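Local coordinates for solute-binding protein (Thermoactinomyces vulgaris, PDB 2ZYO) that probably binds cyclodextrins and linear maltodextrins outside the cell and passes them to a membrane transporter for uptake, at residues 358-363 and 384-388; 184-189 and 201-207; 208-213 and 377-381. All coordinates share one frame; numbering follows the deposited sequence.

The three contacts lie in a continuous group around helix 377-394, beside the bound glucan. Contact 1 comes nearest the sugar, because W360 lies directly against a glucose unit; the side chains of V188 in contact 2 and M212 in contact 3 are about 11 Å and 13 Å from a glucose. The centres of contacts 2 and 3 are about 9 Å apart, and contact 1 is about 13 Å from each. L203 of 201-207 joins all three: its CD1 meets M388 CE of contact 1 at 3.7 Å, and its carbonyl O faces L381 CD2 of contact 3. Helix 377-394 serves contacts 1 and 3, while helix 206-220 starts in contact 2 and runs through contact 3.

Contact 1 (358-363 and 384-388); sequences VVWEPI and AVKIM. With GLC (alpha-D-glucopyranose), chain B.
The helical pair near the C-terminus packs here: V359 and P362, around the first turn of the helix that bears W360, meet A384, I387 and M388 of helix 377-394. The register runs in opposite directions, V359 lying opposite M388 and P362 opposite A384. P362 is central. Its CG touches CG2 of I387 at 3.6 Å, and the same CG comes close to M388 CG as well. At the backbone of the proline, the methyl CB of A384 sits against P362 O at 3.5 Å. M388 fills the remainder of the seam. With CG placed anti to its own carbonyl carbon (chi1 -72°) and the chain extended beyond it, the side chain reaches past the proline ring, and its tip ends against V359 and I363. There M388 CE lies 3.8 Å from V359 CG1 and equally near I363 CB, while SD lies beside both methyls of V359. CE also approaches the carbonyl O of V359, whose helical bond is taken by I363 N at 3.1 Å. W360 turns away from this seam, toward the ligand. C4 of a glucose lies 3.4 Å above one indole face, displaced toward the rim, and C6 of that sugar meets W360 CE3 at 3.3 Å. Such an aromatic platform under a sugar ring is familiar from maltodextrin-binding proteins; N173 adds a hydrogen bond to this glucose. No hydrogen bond or salt bridge crosses between the two segments. The join therefore depends on shape and the burial of carbon and sulfur, and it backs the very turn of helix that presents W360 to the glucan. P362, which has no N-H, can serve as an apolar wedge in this first turn, probably without costing it a bond.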
loop_
_atom_site.group_PDB
_atom_site.type_symbol
_atom_site.label_atom_id
_atom_site.label_comp_id
_atom_site.label_asym_id
_atom_site.label_seq_id
_atom_site.Cartn_x
_atom_site.Cartn_y
_atom_site.Cartn_z
ATOM N N VAL A 358 0.777 -15.794 2.969
ATOM C CA VAL A 358 1.557 -16.636 3.879
ATOM C C VAL A 358 3.059 -16.326 3.839
ATOM O O VAL A 358 3.855 -17.009 4.484
ATOM C CB VAL A 358 1.301 -18.149 3.639
ATOM C CG1 VAL A 358 -0.159 -18.496 3.916
ATOM C CG2 VAL A 358 1.706 -18.560 2.227
ATOM N N VAL A 359 3.434 -15.295 3.084
ATOM C CA VAL A 359 4.833 -14.871 2.995
ATOM C C VAL A 359 5.230 -14.002 4.193
ATOM O O VAL A 359 6.328 -14.161 4.736
ATOM C CB VAL A 359 5.136 -14.140 1.654
ATOM C CG1 VAL A 359 6.490 -13.419 1.698
ATOM C CG2 VAL A 359 5.100 -15.120 0.497
ATOM N N TRP A 360 4.329 -13.111 4.605
ATOM C CA TRP A 360 4.620 -12.106 5.635
ATOM C C TRP A 360 5.169 -12.685 6.939
ATOM O O TRP A 360 6.209 -12.236 7.421
ATOM C CB TRP A 360 3.390 -11.237 5.926
ATOM C CG TRP A 360 2.862 -10.495 4.735
ATOM C CD1 TRP A 360 1.705 -10.752 4.061
ATOM C CD2 TRP A 360 3.471 -9.377 4.074
ATOM N NE1 TRP A 360 1.548 -9.863 3.024
ATOM C CE2 TRP A 360 2.620 -9.009 3.007
ATOM C CE3 TRP A 360 4.653 -8.650 4.279
ATOM C CZ2 TRP A 360 2.910 -7.943 2.146
ATOM C CZ3 TRP A 360 4.942 -7.590 3.422
ATOM C CH2 TRP A 360 4.073 -7.248 2.369
ATOM N N GLU A 361 4.475 -13.672 7.505
ATOM C CA GLU A 361 4.867 -14.250 8.797
ATOM C C GLU A 361 6.302 -14.815 8.798
ATOM O O GLU A 361 7.121 -14.379 9.609
ATOM C CB GLU A 361 3.840 -15.293 9.273
ATOM C CG GLU A 361 4.092 -15.857 10.673
ATOM C CD GLU A 361 3.188 -17.035 11.011
ATOM O OE1 GLU A 361 2.013 -17.040 10.582
ATOM O OE2 GLU A 361 3.653 -17.959 11.712
ATOM N N PRO A 362 6.610 -15.772 7.894
ATOM C CA PRO A 362 7.966 -16.334 7.815
ATOM C C PRO A 362 9.061 -15.309 7.501
ATOM O O PRO A 362 10.138 -15.371 8.098
ATOM C CB PRO A 362 7.864 -17.361 6.679
ATOM C CG PRO A 362 6.424 -17.645 6.536
ATOM C CD PRO A 362 5.706 -16.405 6.915
ATOM N N ILE A 363 8.800 -14.382 6.581
ATOM C CA ILE A 363 9.825 -13.394 6.221
ATOM C C ILE A 363 10.102 -12.404 7.359
ATOM O O ILE A 363 11.252 -12.017 7.580
ATOM C CB ILE A 363 9.547 -12.671 4.859
ATOM C CG1 ILE A 363 10.800 -11.930 4.364
ATOM C CG2 ILE A 363 8.356 -11.724 4.948
ATOM C CD1 ILE A 363 11.959 -12.840 3.995
ATOM N N ALA A 384 12.938 -19.466 6.154
ATOM C CA ALA A 384 11.705 -18.739 5.852
ATOM C C ALA A 384 11.060 -19.216 4.555
ATOM O O ALA A 384 9.844 -19.414 4.503
ATOM C CB ALA A 384 11.963 -17.238 5.798
ATOM N N VAL A 385 11.876 -19.404 3.520
ATOM C CA VAL A 385 11.377 -19.848 2.215
ATOM C C VAL A 385 10.821 -21.274 2.298
ATOM O O VAL A 385 9.767 -21.562 1.733
ATOM C CB VAL A 385 12.448 -19.695 1.099
ATOM C CG1 VAL A 385 12.024 -20.405 -0.183
ATOM C CG2 VAL A 385 12.695 -18.216 0.812
ATOM N N LYS A 386 11.519 -22.147 3.023
ATOM C CA LYS A 386 11.033 -23.506 3.282
ATOM C C LYS A 386 9.639 -23.488 3.919
ATOM O O LYS A 386 8.750 -24.237 3.507
ATOM C CB LYS A 386 12.026 -24.275 4.166
ATOM C CG LYS A 386 11.662 -25.741 4.432
ATOM C CD LYS A 386 11.635 -26.570 3.148
ATOM C CE LYS A 386 11.231 -28.015 3.420
ATOM N NZ LYS A 386 9.854 -28.146 3.986
ATOM N N ILE A 387 9.461 -22.620 4.913
ATOM C CA ILE A 387 8.179 -22.455 5.599
ATOM C C ILE A 387 7.081 -21.955 4.654
ATOM O O ILE A 387 5.964 -22.479 4.664
ATOM C CB ILE A 387 8.320 -21.532 6.840
ATOM C CG1 ILE A 387 9.093 -22.255 7.947
ATOM C CG2 ILE A 387 6.954 -21.083 7.346
ATOM C CD1 ILE A 387 9.613 -21.351 9.052
ATOM N N MET A 388 7.411 -20.958 3.832
ATOM C CA MET A 388 6.478 -20.416 2.837
ATOM C C MET A 388 5.946 -21.489 1.902
ATOM O O MET A 388 4.737 -21.603 1.697
ATOM C CB MET A 388 7.161 -19.352 1.984
ATOM C CG MET A 388 7.422 -18.056 2.682
ATOM S SD MET A 388 8.464 -17.033 1.640
ATOM C CE MET A 388 9.113 -15.922 2.885
HETATM C C1 GLC B . 1.631 -5.020 5.207
HETATM C C2 GLC B . 0.583 -5.991 4.659
HETATM C C3 GLC B . 0.180 -6.988 5.743
HETATM C C4 GLC B . 1.419 -7.707 6.286
HETATM C C5 GLC B . 2.451 -6.679 6.764
HETATM C C6 GLC B . 3.756 -7.319 7.191
HETATM O O2 GLC B . -0.559 -5.267 4.230
HETATM O O3 GLC B . -0.733 -7.935 5.210
HETATM O O4 GLC B . 1.047 -8.550 7.367
HETATM O O5 GLC B . 2.757 -5.742 5.706
HETATM O O6 GLC B . 4.068 -6.994 8.536
#

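Contact 2 (184-189 and 201-207); sequences KGAAVF and IGLNSPE
V188 O receives the N-H of G202 at 2.9 Å, in a nearly straight bond (167° at the hydrogen). I201 CA adds a CA-H contact to V188 O at 3.3 Å. Two adjoining residues of 201-207 thus share this oxygen; the G202 amide approaches from above the carbonyl plane, 46° out of it. A water forms a second bridge: it accepts from A187 N at 2.9 Å and donates to G202 O at 2.8 Å, joining the two segments beyond the direct bond. G202 CA lies only 3.2 Å from A187 O, and a side chain here would collide with that carbonyl. F189 and I201 make an antiparallel non-hydrogen-bonded pair, their side chains running alongside each other with F189 CE1 3.8 Å from I201 CG1. L203 carries the apolar side. Its CD1 lies beside V188 CG1 at 4.1 Å, the two side chains pointing the same way, while CD2 packs near A187 O; F174 of helix 174-183 touches both residues. An alanine here would remove both methyl branches and would probably open a gap between V188 CG1 and M388 CE. At the other end E207 lays CB and CG against the backbone K184-A186, just past the end of helix 174-183. E207 CG comes within 3.2 Å of K184 O, and CB lies close to A186 N; a bend at chi2 (85°) then turns the carboxylate away. G185, at positive phi, closes helix 174-183 in a Schellman motif. S205, whose OG accepts from A208 N, is the N-cap of helix 206-220. The arrangement is thus the open end of a β-hairpin, strands 189-192 and 195-201, linking one capped helix end to the next.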
loop_
_atom_site.group_PDB
_atom_site.type_symbol
_atom_site.label_atom_id
_atom_site.label_comp_id
_atom_site.label_asym_id
_atom_site.label_seq_id
_atom_site.Cartn_x
_atom_site.Cartn_y
_atom_site.Cartn_z
ATOM N N LYS A 184 18.878 -4.656 -4.328
ATOM C CA LYS A 184 19.835 -5.705 -4.674
ATOM C C LYS A 184 19.363 -6.556 -5.854
ATOM O O LYS A 184 20.111 -7.400 -6.351
ATOM C CB LYS A 184 20.123 -6.593 -3.458
ATOM C CG LYS A 184 20.425 -5.831 -2.170
ATOM C CD LYS A 184 21.555 -4.821 -2.338
ATOM C CE LYS A 184 21.663 -3.925 -1.120
ATOM N NZ LYS A 184 22.775 -2.939 -1.250
ATOM N N GLY A 185 18.126 -6.324 -6.291
ATOM C CA GLY A 185 17.526 -7.067 -7.399
ATOM C C GLY A 185 16.678 -8.253 -6.966
ATOM O O GLY A 185 16.294 -9.077 -7.797
ATOM N N ALA A 186 16.383 -8.336 -5.669
ATOM C CA ALA A 186 15.588 -9.433 -5.120
ATOM C C ALA A 186 14.097 -9.235 -5.369
ATOM O O ALA A 186 13.591 -8.111 -5.308
ATOM C CB ALA A 186 15.857 -9.594 -3.633
ATOM N N ALA A 187 13.406 -10.338 -5.647
ATOM C CA ALA A 187 11.960 -10.334 -5.855
ATOM C C ALA A 187 11.291 -11.301 -4.879
ATOM O O ALA A 187 11.930 -12.234 -4.387
ATOM C CB ALA A 187 11.634 -10.714 -7.294
ATOM N N VAL A 188 10.010 -11.074 -4.595
ATOM C CA VAL A 188 9.234 -12.011 -3.779
ATOM C C VAL A 188 8.888 -13.245 -4.615
ATOM O O VAL A 188 9.283 -14.360 -4.274
ATOM C CB VAL A 188 7.943 -11.377 -3.205
ATOM C CG1 VAL A 188 7.264 -12.349 -2.252
ATOM C CG2 VAL A 188 8.250 -10.062 -2.494
ATOM N N PHE A 189 8.152 -13.029 -5.704
ATOM C CA PHE A 189 7.844 -14.077 -6.677
ATOM C C PHE A 189 8.383 -13.661 -8.038
ATOM O O PHE A 189 8.381 -12.475 -8.371
ATOM C CB PHE A 189 6.331 -14.298 -6.791
ATOM C CG PHE A 189 5.668 -14.709 -5.504
ATOM C CD1 PHE A 189 5.771 -16.017 -5.038
ATOM C CD2 PHE A 189 4.918 -13.793 -4.773
ATOM C CE1 PHE A 189 5.149 -16.403 -3.852
ATOM C CE2 PHE A 189 4.294 -14.170 -3.587
ATOM C CZ PHE A 189 4.410 -15.476 -3.127
ATOM N N ILE A 201 9.902 -18.572 -5.604
ATOM C CA ILE A 201 10.116 -17.565 -4.571
ATOM C C ILE A 201 11.567 -17.096 -4.635
ATOM O O ILE A 201 12.487 -17.911 -4.693
ATOM C CB ILE A 201 9.764 -18.117 -3.163
ATOM C CG1 ILE A 201 8.256 -18.380 -3.058
ATOM C CG2 ILE A 201 10.225 -17.157 -2.060
ATOM C CD1 ILE A 201 7.825 -19.115 -1.796
ATOM N N GLY A 202 11.770 -15.781 -4.638
ATOM C CA GLY A 202 13.113 -15.224 -4.779
ATOM C C GLY A 202 13.755 -14.763 -3.485
ATOM O O GLY A 202 14.809 -14.129 -3.507
ATOM N N LEU A 203 13.139 -15.101 -2.356
ATOM C CA LEU A 203 13.565 -14.552 -1.068
ATOM C C LEU A 203 14.738 -15.276 -0.393
ATOM O O LEU A 203 15.161 -14.883 0.697
ATOM C CB LEU A 203 12.368 -14.393 -0.117
ATOM C CG LEU A 203 11.341 -13.322 -0.515
ATOM C CD1 LEU A 203 10.201 -13.265 0.483
ATOM C CD2 LEU A 203 11.987 -11.943 -0.666
ATOM N N ASN A 204 15.268 -16.316 -1.034
ATOM C CA ASN A 204 16.543 -16.896 -0.587
ATOM C C ASN A 204 17.611 -16.912 -1.689
ATOM O O ASN A 204 18.561 -17.699 -1.648
ATOM C CB ASN A 204 16.355 -18.274 0.074
ATOM C CG ASN A 204 15.885 -19.344 -0.896
ATOM O OD1 ASN A 204 15.118 -19.078 -1.819
ATOM N ND2 ASN A 204 16.341 -20.575 -0.677
ATOM N N SER A 205 17.446 -16.013 -2.658
ATOM C CA SER A 205 18.423 -15.791 -3.721
ATOM C C SER A 205 19.646 -15.064 -3.158
ATOM O O SER A 205 19.561 -14.475 -2.077
ATOM C CB SER A 205 17.796 -14.951 -4.832
ATOM O OG SER A 205 17.553 -13.628 -4.381
ATOM N N PRO A 206 20.785 -15.095 -3.882
ATOM C CA PRO A 206 21.940 -14.307 -3.441
ATOM C C PRO A 206 21.588 -12.825 -3.283
ATOM O O PRO A 206 22.063 -12.175 -2.347
ATOM C CB PRO A 206 22.949 -14.496 -4.580
ATOM C CG PRO A 206 22.576 -15.787 -5.201
ATOM C CD PRO A 206 21.083 -15.861 -5.108
ATOM N N GLU A 207 20.747 -12.314 -4.182
ATOM C CA GLU A 207 20.249 -10.941 -4.102
ATOM C C GLU A 207 19.520 -10.687 -2.783
ATOM O O GLU A 207 19.723 -9.653 -2.145
ATOM C CB GLU A 207 19.320 -10.631 -5.280
ATOM C CG GLU A 207 20.005 -10.560 -6.645
ATOM C CD GLU A 207 20.180 -11.910 -7.329
ATOM O OE1 GLU A 207 19.887 -12.963 -6.720
ATOM O OE2 GLU A 207 20.625 -11.914 -8.498
HETATM O O HOH W 1 15.218 -12.629 -5.781
#

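Contact 3 (208-213 and 377-381); sequences AVQGMN and PEQAL
L381 and P377, one turn apart on helix 377-394, fit against helix 206-220 as two bumps of a helix-helix packing. The axes of the two short helical segments approach to 9.3 Å with their directions 116° apart, so the helices cross steeply and meet over a small patch. CD1 of L381 drops into a hollow formed by A208, V209 and M212. It reaches in as far as the backbone, 3.6 Å from A208 O, with A208 CB and V209 CG2 on the walls and M212 CB also close. The other methyl of L381, CD2, meets M212 CE at 3.8 Å, the two side chains sliding past each other in opposite directions. M212 makes this possible by folding: CG leaves anti to the backbone N (chi1 -174°), then the chain bends at chi2 and chi3, bringing the terminal methyl CE round to L381. V370 and H367 of helix 360-371 also touch M212. The second bump is the P377 ring, set across M212 and N213. Its CB presses on M212 CG at 3.6 Å, and its CG meets N213 OD1 at 3.2 Å, the amide side chain crossing the proline at about a right angle.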
loop_
_atom_site.group_PDB
_atom_site.type_symbol
_atom_site.label_atom_id
_atom_site.label_comp_id
_atom_site.label_asym_id
_atom_site.label_seq_id
_atom_site.Cartn_x
_atom_site.Cartn_y
_atom_site.Cartn_z
ATOM N N ALA A 208 18.680 -11.638 -2.379
ATOM C CA ALA A 208 17.924 -11.520 -1.133
ATOM C C ALA A 208 18.840 -11.512 0.087
ATOM O O ALA A 208 18.605 -10.769 1.047
ATOM C CB ALA A 208 16.898 -12.633 -1.029
ATOM N N VAL A 209 19.886 -12.335 0.044
ATOM C CA VAL A 209 20.874 -12.375 1.118
ATOM C C VAL A 209 21.540 -11.005 1.263
ATOM O O VAL A 209 21.705 -10.507 2.375
ATOM C CB VAL A 209 21.921 -13.495 0.898
ATOM C CG1 VAL A 209 23.031 -13.421 1.938
ATOM C CG2 VAL A 209 21.243 -14.866 0.938
ATOM N N GLN A 210 21.886 -10.383 0.137
ATOM C CA GLN A 210 22.473 -9.039 0.158
ATOM C C GLN A 210 21.521 -8.011 0.772
ATOM O O GLN A 210 21.957 -7.098 1.480
ATOM C CB GLN A 210 22.915 -8.601 -1.243
ATOM C CG GLN A 210 23.948 -9.521 -1.898
ATOM C CD GLN A 210 25.230 -9.649 -1.096
ATOM O OE1 GLN A 210 25.593 -10.740 -0.652
ATOM N NE2 GLN A 210 25.919 -8.536 -0.901
ATOM N N GLY A 211 20.227 -8.166 0.496
ATOM C CA GLY A 211 19.194 -7.320 1.093
ATOM C C GLY A 211 19.121 -7.494 2.600
ATOM O O GLY A 211 19.092 -6.513 3.345
ATOM N N MET A 212 19.104 -8.750 3.049
ATOM C CA MET A 212 19.057 -9.062 4.482
ATOM C C MET A 212 20.345 -8.647 5.204
ATOM O O MET A 212 20.324 -8.361 6.404
ATOM C CB MET A 212 18.753 -10.550 4.705
ATOM C CG MET A 212 18.531 -10.950 6.170
ATOM S SD MET A 212 17.135 -10.129 6.976
ATOM C CE MET A 212 15.831 -11.315 6.672
ATOM N N ASN A 213 21.460 -8.616 4.475
ATOM C CA ASN A 213 22.711 -8.096 5.028
ATOM C C ASN A 213 22.590 -6.621 5.402
ATOM O O ASN A 213 23.180 -6.171 6.388
ATOM C CB ASN A 213 23.871 -8.288 4.048
ATOM C CG ASN A 213 24.350 -9.727 3.974
ATOM O OD1 ASN A 213 23.941 -10.578 4.759
ATOM N ND2 ASN A 213 25.226 -10.003 3.018
ATOM N N PRO A 377 21.831 -14.161 7.944
ATOM C CA PRO A 377 20.906 -13.859 6.851
ATOM C C PRO A 377 20.563 -15.070 5.974
ATOM O O PRO A 377 19.383 -15.324 5.726
ATOM C CB PRO A 377 21.664 -12.798 6.053
ATOM C CG PRO A 377 22.413 -12.062 7.101
ATOM C CD PRO A 377 22.872 -13.124 8.066
ATOM N N GLU A 378 21.580 -15.814 5.535
ATOM C CA GLU A 378 21.382 -16.983 4.671
ATOM C C GLU A 378 20.532 -18.065 5.341
ATOM O O GLU A 378 19.612 -18.602 4.723
ATOM C CB GLU A 378 22.729 -17.562 4.226
ATOM C CG GLU A 378 22.633 -18.687 3.195
ATOM C CD GLU A 378 23.993 -19.238 2.804
ATOM O OE1 GLU A 378 24.815 -18.473 2.250
ATOM O OE2 GLU A 378 24.241 -20.440 3.048
ATOM N N GLN A 379 20.849 -18.375 6.599
ATOM C CA GLN A 379 20.128 -19.393 7.370
ATOM C C GLN A 379 18.665 -19.008 7.589
ATOM O O GLN A 379 17.766 -19.834 7.410
ATOM C CB GLN A 379 20.807 -19.635 8.725
ATOM C CG GLN A 379 22.162 -20.337 8.659
ATOM C CD GLN A 379 22.941 -20.250 9.968
ATOM O OE1 GLN A 379 22.755 -19.322 10.763
ATOM N NE2 GLN A 379 23.824 -21.217 10.192
ATOM N N ALA A 380 18.436 -17.752 7.972
ATOM C CA ALA A 380 17.088 -17.255 8.246
ATOM C C ALA A 380 16.219 -17.245 6.993
ATOM O O ALA A 380 15.045 -17.619 7.047
ATOM C CB ALA A 380 17.144 -15.872 8.872
ATOM N N LEU A 381 16.799 -16.828 5.868
ATOM C CA LEU A 381 16.066 -16.773 4.605
ATOM C C LEU A 381 15.757 -18.164 4.065
ATOM O O LEU A 381 14.655 -18.403 3.571
ATOM C CB LEU A 381 16.822 -15.949 3.558
ATOM C CG LEU A 381 16.917 -14.435 3.784
ATOM C CD1 LEU A 381 17.811 -13.816 2.729
ATOM C CD2 LEU A 381 15.545 -13.767 3.795
#